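Local coordinates for protein possible glutathione S-transferase (Rhodopseudomonas palustris, PDB 3M8N) that probably conjugates the thiol of glutathione to electrophilic compounds, as glutathione transferases do, at residues A[101-106]-A[137-142]; A[167-172]-A[183-188]. All coordinates share one frame; numbering follows the deposited sequence.

Contact 1. Residues A[101-106]-A[137-142]; sequences QHALEP and YAALQV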
loop_
_atom_site.group_PDB
_atom_site.type_symbol
_atom_site.label_atom_id
_atom_site.label_comp_id
_atom_site.label_asym_id
_atom_site.label_seq_id
_atom_site.Cartn_x
_atom_site.Cartn_y
_atom_site.Cartn_z
ATOM N N GLN A 101 3.860 -1.701 1.824
ATOM C CA GLN A 101 4.025 -0.722 0.712
ATOM C C GLN A 101 4.946 0.499 0.982
ATOM O O GLN A 101 5.734 0.831 0.139
ATOM C CB GLN A 101 2.633 -0.267 0.180
ATOM C CG GLN A 101 2.459 -0.062 -1.358
ATOM C CD GLN A 101 3.207 -1.042 -2.204
ATOM O OE1 GLN A 101 4.068 -0.651 -2.970
ATOM N NE2 GLN A 101 2.939 -2.343 -2.032
ATOM N N HIS A 102 4.845 1.143 2.145
ATOM C CA HIS A 102 5.743 2.263 2.487
ATOM C C HIS A 102 7.009 1.924 3.292
ATOM O O HIS A 102 7.934 2.667 3.236
ATOM C CB HIS A 102 4.991 3.402 3.179
ATOM C CG HIS A 102 4.605 3.098 4.586
ATOM N ND1 HIS A 102 5.415 3.394 5.654
ATOM C CD2 HIS A 102 3.479 2.564 5.104
ATOM C CE1 HIS A 102 4.825 3.004 6.769
ATOM N NE2 HIS A 102 3.651 2.486 6.464
ATOM N N ALA A 103 7.040 0.789 3.989
ATOM C CA ALA A 103 8.184 0.368 4.805
ATOM C C ALA A 103 9.080 -0.726 4.258
ATOM O O ALA A 103 10.247 -0.639 4.426
ATOM C CB ALA A 103 7.764 0.058 6.224
ATOM N N LEU A 104 8.565 -1.736 3.572
ATOM C CA LEU A 104 9.403 -2.817 2.961
ATOM C C LEU A 104 9.845 -2.634 1.528
ATOM O O LEU A 104 11.049 -2.777 1.232
ATOM C CB LEU A 104 8.753 -4.210 3.041
ATOM C CG LEU A 104 9.261 -5.164 4.091
ATOM C CD1 LEU A 104 9.090 -4.550 5.454
ATOM C CD2 LEU A 104 8.477 -6.389 4.007
ATOM N N GLU A 105 8.873 -2.388 0.641
ATOM C CA GLU A 105 9.126 -2.133 -0.744
ATOM C C GLU A 105 10.210 -1.096 -0.947
ATOM O O GLU A 105 11.178 -1.394 -1.588
ATOM C CB GLU A 105 7.843 -1.671 -1.421
ATOM C CG GLU A 105 8.025 -0.942 -2.804
ATOM C CD GLU A 105 7.694 -1.850 -3.986
ATOM O OE1 GLU A 105 6.822 -2.705 -3.813
ATOM O OE2 GLU A 105 8.282 -1.712 -5.078
ATOM N N PRO A 106 10.060 0.112 -0.376
ATOM C CA PRO A 106 11.046 1.156 -0.625
ATOM C C PRO A 106 12.462 0.942 -0.045
ATOM O O PRO A 106 13.380 1.656 -0.412
ATOM C CB PRO A 106 10.420 2.378 0.030
ATOM C CG PRO A 106 9.016 1.996 0.245
ATOM C CD PRO A 106 9.051 0.601 0.564
ATOM N N TYR A 137 15.498 -2.205 8.771
ATOM C CA TYR A 137 15.647 -2.833 10.053
ATOM C C TYR A 137 14.608 -2.303 11.004
ATOM O O TYR A 137 14.148 -3.020 11.867
ATOM C CB TYR A 137 17.044 -2.571 10.625
ATOM C CG TYR A 137 18.126 -3.536 10.176
ATOM C CD1 TYR A 137 18.012 -4.894 10.411
ATOM C CD2 TYR A 137 19.256 -3.075 9.522
ATOM C CE1 TYR A 137 19.003 -5.787 9.993
ATOM C CE2 TYR A 137 20.276 -3.954 9.101
ATOM C CZ TYR A 137 20.143 -5.307 9.347
ATOM O OH TYR A 137 21.113 -6.182 8.925
ATOM N N ALA A 138 14.240 -1.039 10.870
ATOM C CA ALA A 138 13.185 -0.528 11.691
ATOM C C ALA A 138 11.863 -1.240 11.369
ATOM O O ALA A 138 11.065 -1.466 12.254
ATOM C CB ALA A 138 13.060 0.934 11.500
ATOM N N ALA A 139 11.642 -1.592 10.096
ATOM C CA ALA A 139 10.443 -2.336 9.653
ATOM C C ALA A 139 10.444 -3.779 10.201
ATOM O O ALA A 139 9.459 -4.233 10.816
ATOM C CB ALA A 139 10.307 -2.318 8.125
ATOM N N LEU A 140 11.554 -4.489 9.999
ATOM C CA LEU A 140 11.737 -5.821 10.536
ATOM C C LEU A 140 11.538 -5.873 12.013
ATOM O O LEU A 140 11.094 -6.856 12.542
ATOM C CB LEU A 140 13.076 -6.306 10.212
ATOM C CG LEU A 140 13.286 -6.573 8.765
ATOM C CD1 LEU A 140 14.754 -6.590 8.521
ATOM C CD2 LEU A 140 12.698 -7.889 8.420
ATOM N N GLN A 141 11.787 -4.775 12.678
ATOM C CA GLN A 141 11.593 -4.699 14.107
ATOM C C GLN A 141 10.167 -4.536 14.474
ATOM O O GLN A 141 9.731 -5.087 15.471
ATOM C CB GLN A 141 12.384 -3.516 14.703
ATOM C CG GLN A 141 12.677 -3.646 16.159
ATOM C CD GLN A 141 13.569 -4.845 16.407
ATOM O OE1 GLN A 141 14.669 -4.920 15.836
ATOM N NE2 GLN A 141 13.076 -5.819 17.213
ATOM N N VAL A 142 9.441 -3.738 13.694
ATOM C CA VAL A 142 8.002 -3.634 13.859
ATOM C C VAL A 142 7.432 -5.039 13.658
ATOM O O VAL A 142 6.543 -5.458 14.370
ATOM C CB VAL A 142 7.335 -2.619 12.857
ATOM C CG1 VAL A 142 5.825 -2.626 13.017
ATOM C CG2 VAL A 142 7.838 -1.218 13.086
#

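Contact 2. Residues A[167-172]-A[183-188]; sequences GYTHVA and PAVNAW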
loop_
_atom_site.group_PDB
_atom_site.type_symbol
_atom_site.label_atom_id
_atom_site.label_comp_id
_atom_site.label_asym_id
_atom_site.label_seq_id
_atom_site.Cartn_x
_atom_site.Cartn_y
_atom_site.Cartn_z
ATOM N N GLY A 167 7.039 -11.540 0.423
ATOM C CA GLY A 167 7.705 -11.209 -0.823
ATOM C C GLY A 167 9.128 -10.680 -0.760
ATOM O O GLY A 167 10.030 -11.266 -1.377
ATOM N N TYR A 168 9.327 -9.564 -0.063
ATOM C CA TYR A 168 10.649 -9.029 0.169
ATOM C C TYR A 168 11.272 -9.581 1.447
ATOM O O TYR A 168 12.431 -9.859 1.456
ATOM C CB TYR A 168 10.667 -7.482 0.117
ATOM C CG TYR A 168 10.355 -7.001 -1.236
ATOM C CD1 TYR A 168 11.141 -7.380 -2.309
ATOM C CD2 TYR A 168 9.238 -6.247 -1.478
ATOM C CE1 TYR A 168 10.840 -6.987 -3.606
ATOM C CE2 TYR A 168 8.912 -5.837 -2.801
ATOM C CZ TYR A 168 9.727 -6.207 -3.856
ATOM O OH TYR A 168 9.442 -5.835 -5.155
ATOM N N THR A 169 10.507 -9.751 2.525
ATOM C CA THR A 169 11.090 -10.263 3.758
ATOM C C THR A 169 11.945 -11.499 3.490
ATOM O O THR A 169 13.012 -11.668 4.081
ATOM C CB THR A 169 10.066 -10.538 4.859
ATOM O OG1 THR A 169 9.250 -9.375 5.077
ATOM C CG2 THR A 169 10.762 -10.837 6.182
ATOM N N HIS A 170 11.560 -12.318 2.547
ATOM C CA HIS A 170 12.210 -13.575 2.439
ATOM C C HIS A 170 13.516 -13.480 1.703
ATOM O O HIS A 170 14.329 -14.407 1.768
ATOM C CB HIS A 170 11.308 -14.617 1.784
ATOM C CG HIS A 170 11.409 -14.671 0.298
ATOM N ND1 HIS A 170 10.841 -13.728 -0.525
ATOM C CD2 HIS A 170 11.989 -15.574 -0.519
ATOM C CE1 HIS A 170 11.091 -14.026 -1.781
ATOM N NE2 HIS A 170 11.777 -15.151 -1.809
ATOM N N VAL A 171 13.734 -12.397 0.995
ATOM C CA VAL A 171 15.025 -12.238 0.346
ATOM C C VAL A 171 15.959 -11.270 1.081
ATOM O O VAL A 171 17.035 -11.023 0.606
ATOM C CB VAL A 171 14.910 -11.749 -1.111
ATOM C CG1 VAL A 171 14.388 -12.790 -2.006
ATOM C CG2 VAL A 171 14.058 -10.495 -1.213
ATOM N N ALA A 172 15.558 -10.735 2.224
ATOM C CA ALA A 172 16.326 -9.708 2.904
ATOM C C ALA A 172 17.760 -10.131 3.237
ATOM O O ALA A 172 18.672 -9.455 2.836
ATOM C CB ALA A 172 15.632 -9.240 4.115
ATOM N N PRO A 183 14.380 -13.767 15.396
ATOM C CA PRO A 183 13.877 -15.153 15.457
ATOM C C PRO A 183 12.374 -15.299 15.188
ATOM O O PRO A 183 11.995 -16.240 14.522
ATOM C CB PRO A 183 14.203 -15.580 16.905
ATOM C CG PRO A 183 14.391 -14.285 17.656
ATOM C CD PRO A 183 14.925 -13.321 16.698
ATOM N N ALA A 184 11.546 -14.392 15.720
ATOM C CA ALA A 184 10.101 -14.393 15.487
ATOM C C ALA A 184 9.832 -14.187 14.021
ATOM O O ALA A 184 8.984 -14.863 13.457
ATOM C CB ALA A 184 9.435 -13.324 16.291
ATOM N N VAL A 185 10.617 -13.334 13.383
ATOM C CA VAL A 185 10.495 -13.141 11.951
ATOM C C VAL A 185 10.833 -14.389 11.242
ATOM O O VAL A 185 10.162 -14.771 10.330
ATOM C CB VAL A 185 11.312 -11.907 11.391
ATOM C CG1 VAL A 185 11.358 -11.910 9.872
ATOM C CG2 VAL A 185 10.679 -10.616 11.846
ATOM N N ASN A 186 11.901 -15.025 11.655
ATOM C CA ASN A 186 12.363 -16.165 10.938
ATOM C C ASN A 186 11.447 -17.378 11.104
ATOM O O ASN A 186 11.318 -18.197 10.209
ATOM C CB ASN A 186 13.769 -16.493 11.431
ATOM C CG ASN A 186 14.862 -15.478 10.954
ATOM O OD1 ASN A 186 15.586 -14.912 11.791
ATOM N ND2 ASN A 186 15.027 -15.315 9.629
ATOM N N ALA A 187 10.803 -17.486 12.257
ATOM C CA ALA A 187 9.848 -18.572 12.520
ATOM C C ALA A 187 8.624 -18.397 11.643
ATOM O O ALA A 187 8.085 -19.363 11.098
ATOM C CB ALA A 187 9.430 -18.601 14.026
ATOM N N TRP A 188 8.215 -17.133 11.506
ATOM C CA TRP A 188 7.135 -16.715 10.584
ATOM C C TRP A 188 7.410 -17.078 9.098
ATOM O O TRP A 188 6.580 -17.692 8.418
ATOM C CB TRP A 188 6.806 -15.216 10.790
ATOM C CG TRP A 188 5.874 -14.694 9.759
ATOM C CD1 TRP A 188 4.540 -14.859 9.715
ATOM C CD2 TRP A 188 6.227 -13.970 8.596
ATOM N NE1 TRP A 188 4.012 -14.258 8.604
ATOM C CE2 TRP A 188 5.034 -13.695 7.897
ATOM C CE3 TRP A 188 7.436 -13.507 8.082
ATOM C CZ2 TRP A 188 5.012 -12.985 6.703
ATOM C CZ3 TRP A 188 7.412 -12.784 6.920
ATOM C CH2 TRP A 188 6.193 -12.541 6.234
#

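Contact 1. Residues A[101-106]-A[137-142]
Ala139 of helix 129-146 presents its methyl group to Ala103 and Leu104, two consecutive residues on helix 87-117. The two alanine methyls meet end to end, CB of Ala103 lying 4.0 Å from CB of Ala139, with the CA atoms of these residues only 6.0 Å apart. Small residues suit both places because they let the backbones come this close. Leu104 reaches in from beside them: its CB does not point straight at the other helix, but CD1 of Leu104 swings round to lie 3.7 Å from Ala139 CB. A chi1 of -103°, away from the staggered positions, together with a chi2 of 59° carries CD1 across to that methyl. This is plain apolar helix packing inside the all-helical C-terminal domain of the GST fold, where helix 87-117 is the longest helix. At 101-106 that helix widens into a pi-type turn and kinks where Pro106 has no backbone N-H to bond to the preceding turn. Leu104 also packs on Leu165 and Thr169 of helix 160-169, while Ala139 touches Phe99 one turn back on helix 87-117. Next to Ala103, His102 faces the dimer partner, its NE2 hydrogen-bonded to Glu68 OE2 of the second subunit.

Contact 2. Residues A[167-172]-A[183-188]
Thr169, at the start of a type I beta turn that runs to Ala172, faces the first turns of helix 183-193, its CA lying 8.7 Å from that of Val185, so side chains must bridge the distance. The methyl of Thr169 does most of this. A chi1 of -53° places OG1 beside the backbone N and turns CG2 anti to it, out toward Val185, where Thr169 CG2 lies 3.9 Å from Val185 CG1. Thr169 CG2 also meets the edge of the indole near its plane, 3.9 Å from Trp188 CZ3, and the two side chains cross at about a right angle. Threonine suits this place because its two branches do different work: CG2 joins the apolar cluster, while OG1 hydrogen-bonds Leu165 O one turn back, so the buried hydroxyl is satisfied. The indole likewise splits its roles. Its chi1 of 172° extends it away from the backbone N; the benzene end reaches Thr169, and NE1 hydrogen-bonds Asp162 OD1, which helps fix the ring's rotation. Within the C-terminal helical domain, Met143 of helix 129-146 packs on Thr169, Val185 and Trp188, and Glu144 hydrogen-bonds the backbone N of Ala184 and Val185, tying the beginning of helix 183-193 to helix 129-146.

In the fold
Both contacts belong to the C-terminal helical domain, and their centres lie 12 Å apart. They follow in series along the chain: contact 1 joins helices 87-117 and 129-146, and contact 2 then joins helices 160-169 and 183-193. Direct packing links them. Leu104 CD2 approaches Thr169 OG1 at 3.3 Å, and Leu140 CD2 lies 4.2 Å from Thr169 CG2. On the other segment of contact 2, Val185 CG2 comes 3.8 Å from Leu140 O. Together the two contacts tie four of the C-terminal helices into one bundle with a largely apolar interior. Only contact 1 has segments touched by the second subunit.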